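Local coordinates for penicillin-binding protein PbpB (Mycobacterium tuberculosis, PDB 6KGU), which synthesises cross-linked peptidoglycan from lipid-linked precursors for the mycobacterial cell wall and is inactivated by beta-lactam antibiotics, at residues Asn271-Ala275 with Tyr341-Leu345. Numbering follows the deposited sequence.
Sequences NKIVA and YYDML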
ATOM      1  N   ASN A 271      -1.648   9.403  -6.770  1.00 26.86           N
ATOM      2  CA  ASN A 271      -1.231  10.563  -5.999  1.00 28.52           C
ATOM      3  C   ASN A 271      -2.272  11.676  -5.978  1.00 26.72           C
ATOM      4  O   ASN A 271      -2.116  12.622  -5.196  1.00 31.04           O
ATOM      5  CB  ASN A 271       0.097  11.115  -6.540  1.00 21.14           C
ATOM      6  CG  ASN A 271       0.857  11.873  -5.479  1.00 31.82           C
ATOM      7  OD1 ASN A 271       1.023  11.374  -4.371  1.00 29.40           O
ATOM      8  ND2 ASN A 271       1.280  13.097  -5.786  1.00 31.62           N
ATOM      9  N   LYS A 272      -3.314  11.603  -6.813  1.00 26.63           N
ATOM     10  CA  LYS A 272      -4.266  12.699  -6.887  1.00 24.19           C
ATOM     11  C   LYS A 272      -5.041  12.874  -5.591  1.00 24.07           C
ATOM     12  O   LYS A 272      -5.639  13.933  -5.377  1.00 29.36           O
ATOM     13  CB  LYS A 272      -5.221  12.497  -8.068  1.00 22.46           C
ATOM     14  CG  LYS A 272      -4.519  12.681  -9.436  1.00 25.64           C
ATOM     15  CD  LYS A 272      -5.491  12.569 -10.606  1.00 26.30           C
ATOM     16  CE  LYS A 272      -4.771  12.594 -11.954  1.00 29.81           C
ATOM     17  NZ  LYS A 272      -5.738  12.440 -13.102  1.00 26.60           N
ATOM     18  N   ILE A 273      -5.014  11.877  -4.703  1.00 30.86           N
ATOM     19  CA  ILE A 273      -5.589  12.059  -3.373  1.00 27.59           C
ATOM     20  C   ILE A 273      -5.035  13.311  -2.692  1.00 31.78           C
ATOM     21  O   ILE A 273      -5.754  13.991  -1.947  1.00 28.99           O
ATOM     22  CB  ILE A 273      -5.359  10.795  -2.519  1.00 26.85           C
ATOM     23  CG1 ILE A 273      -6.158  10.886  -1.219  1.00 25.59           C
ATOM     24  CG2 ILE A 273      -3.852  10.583  -2.236  1.00 26.15           C
ATOM     25  CD1 ILE A 273      -6.014   9.664  -0.336  1.00 33.88           C
ATOM     26  N   VAL A 274      -3.773  13.666  -2.961  1.00 30.44           N
ATOM     27  CA  VAL A 274      -3.197  14.833  -2.295  1.00 29.08           C
ATOM     28  C   VAL A 274      -3.856  16.115  -2.792  1.00 30.34           C
ATOM     29  O   VAL A 274      -4.283  16.953  -1.988  1.00 31.52           O
ATOM     30  CB  VAL A 274      -1.669  14.870  -2.466  1.00 28.96           C
ATOM     31  CG1 VAL A 274      -1.093  16.078  -1.769  1.00 25.35           C
ATOM     32  CG2 VAL A 274      -1.038  13.578  -1.877  1.00 30.62           C
ATOM     33  N   ALA A 275      -3.947  16.288  -4.120  1.00 27.77           N
ATOM     34  CA  ALA A 275      -4.632  17.459  -4.667  1.00 25.14           C
ATOM     35  C   ALA A 275      -6.082  17.517  -4.210  1.00 29.19           C
ATOM     36  O   ALA A 275      -6.600  18.598  -3.892  1.00 28.74           O
ATOM     37  CB  ALA A 275      -4.564  17.458  -6.196  1.00 26.54           C
ATOM     38  N   TYR A 341       0.472  22.925  -1.401  1.00 35.03           N
ATOM     39  CA  TYR A 341       0.526  21.583  -1.963  1.00 32.13           C
ATOM     40  C   TYR A 341       1.692  20.793  -1.374  1.00 39.13           C
ATOM     41  O   TYR A 341       1.517  19.666  -0.902  1.00 31.09           O
ATOM     42  CB  TYR A 341       0.635  21.624  -3.481  1.00 30.75           C
ATOM     43  CG  TYR A 341       0.597  20.223  -4.018  1.00 32.87           C
ATOM     44  CD1 TYR A 341      -0.614  19.544  -4.148  1.00 29.79           C
ATOM     45  CD2 TYR A 341       1.774  19.543  -4.324  1.00 33.10           C
ATOM     46  CE1 TYR A 341      -0.649  18.225  -4.600  1.00 29.56           C
ATOM     47  CE2 TYR A 341       1.754  18.248  -4.777  1.00 34.78           C
ATOM     48  CZ  TYR A 341       0.544  17.581  -4.907  1.00 34.44           C
ATOM     49  OH  TYR A 341       0.541  16.276  -5.354  1.00 30.58           O
ATOM     50  N   TYR A 342       2.897  21.368  -1.398  1.00 37.72           N
ATOM     51  CA  TYR A 342       4.042  20.664  -0.835  1.00 40.90           C
ATOM     52  C   TYR A 342       3.841  20.365   0.648  1.00 38.47           C
ATOM     53  O   TYR A 342       4.247  19.303   1.136  1.00 37.06           O
ATOM     54  CB  TYR A 342       5.322  21.469  -1.051  1.00 39.34           C
ATOM     55  CG  TYR A 342       6.546  20.816  -0.458  1.00 36.06           C
ATOM     56  CD1 TYR A 342       7.160  19.751  -1.095  1.00 39.57           C
ATOM     57  CD2 TYR A 342       7.096  21.274   0.730  1.00 37.21           C
ATOM     58  CE1 TYR A 342       8.283  19.153  -0.564  1.00 40.68           C
ATOM     59  CE2 TYR A 342       8.228  20.682   1.274  1.00 39.38           C
ATOM     60  CZ  TYR A 342       8.817  19.626   0.615  1.00 40.55           C
ATOM     61  OH  TYR A 342       9.939  19.026   1.138  1.00 49.60           O
ATOM     62  N   ASP A 343       3.195  21.274   1.381  1.00 32.52           N
ATOM     63  CA  ASP A 343       2.961  20.999   2.794  1.00 35.22           C
ATOM     64  C   ASP A 343       2.068  19.778   2.962  1.00 37.68           C
ATOM     65  O   ASP A 343       2.283  18.958   3.862  1.00 35.87           O
ATOM     66  CB  ASP A 343       2.342  22.212   3.491  1.00 43.31           C
ATOM     67  CG  ASP A 343       2.215  22.017   4.997  1.00 51.37           C
ATOM     68  OD1 ASP A 343       3.259  21.998   5.674  1.00 62.62           O
ATOM     69  OD2 ASP A 343       1.081  21.890   5.507  1.00 52.02           O
ATOM     70  N   MET A 344       1.078  19.625   2.081  1.00 35.74           N
ATOM     71  CA  MET A 344       0.168  18.491   2.180  1.00 38.99           C
ATOM     72  C   MET A 344       0.879  17.181   1.851  1.00 32.29           C
ATOM     73  O   MET A 344       0.675  16.174   2.543  1.00 33.61           O
ATOM     74  CB  MET A 344      -1.034  18.721   1.259  1.00 36.02           C
ATOM     75  CG  MET A 344      -2.092  17.660   1.336  1.00 42.00           C
ATOM     76  SD  MET A 344      -3.032  17.739   2.850  1.00 47.71           S
ATOM     77  CE  MET A 344      -4.068  19.157   2.523  1.00 39.98           C
ATOM     78  N   LEU A 345       1.703  17.176   0.791  1.00 33.01           N
ATOM     79  CA  LEU A 345       2.545  16.020   0.476  1.00 34.79           C
ATOM     80  C   LEU A 345       3.295  15.531   1.702  1.00 37.74           C
ATOM     81  O   LEU A 345       3.342  14.328   1.982  1.00 32.14           O
ATOM     82  CB  LEU A 345       3.571  16.365  -0.609  1.00 31.07           C
ATOM     83  CG  LEU A 345       3.328  16.427  -2.105  1.00 38.39           C
ATOM     84  CD1 LEU A 345       4.603  16.892  -2.816  1.00 36.19           C
ATOM     85  CD2 LEU A 345       2.835  15.085  -2.686  1.00 32.75           C
TER
HETATM   86  O   HOH W   1      -1.850  15.200  -6.028  1.00 28.91           O
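V274 overlaps three side chains of helix 338-347 at once: its CG1 lies 3.6 Å from CE1 of Y341, 3.6 Å from CG of M344 and 4.2 Å from CD2 of L345. These side-chain contacts are apolar, with M396 of helix 390-401 also touching the valine. Next to it, the Y341 ring reaches across with its edge toward the backbone of A275, whose N is 3.9 Å from CE1. The tyrosine's polar end works through a water: Y341 OH donates to it at 2.7 Å, A275 N donates at 3.0 Å, and the water in turn donates to N271 O at 2.7 Å. It thus bridges A275 N and N271 O, which stand 4.2 Å apart, while V274 N bonds N271 O directly at 3.0 Å. N271 ND2 comes within 3.3 Å of Y341 OH at a poor angle, without a hydrogen bond; it binds L380 O instead. The CA-to-CB bond of K272 points away from 341-345, and its NZ bonds S324 OG and N326 OD1. The contact packs helix 338-347 against the segment that follows S269 and includes K272, consistent with the SxxK motif of a penicillin-binding transpeptidase domain, in which S269 is, by similarity, the acylated serine.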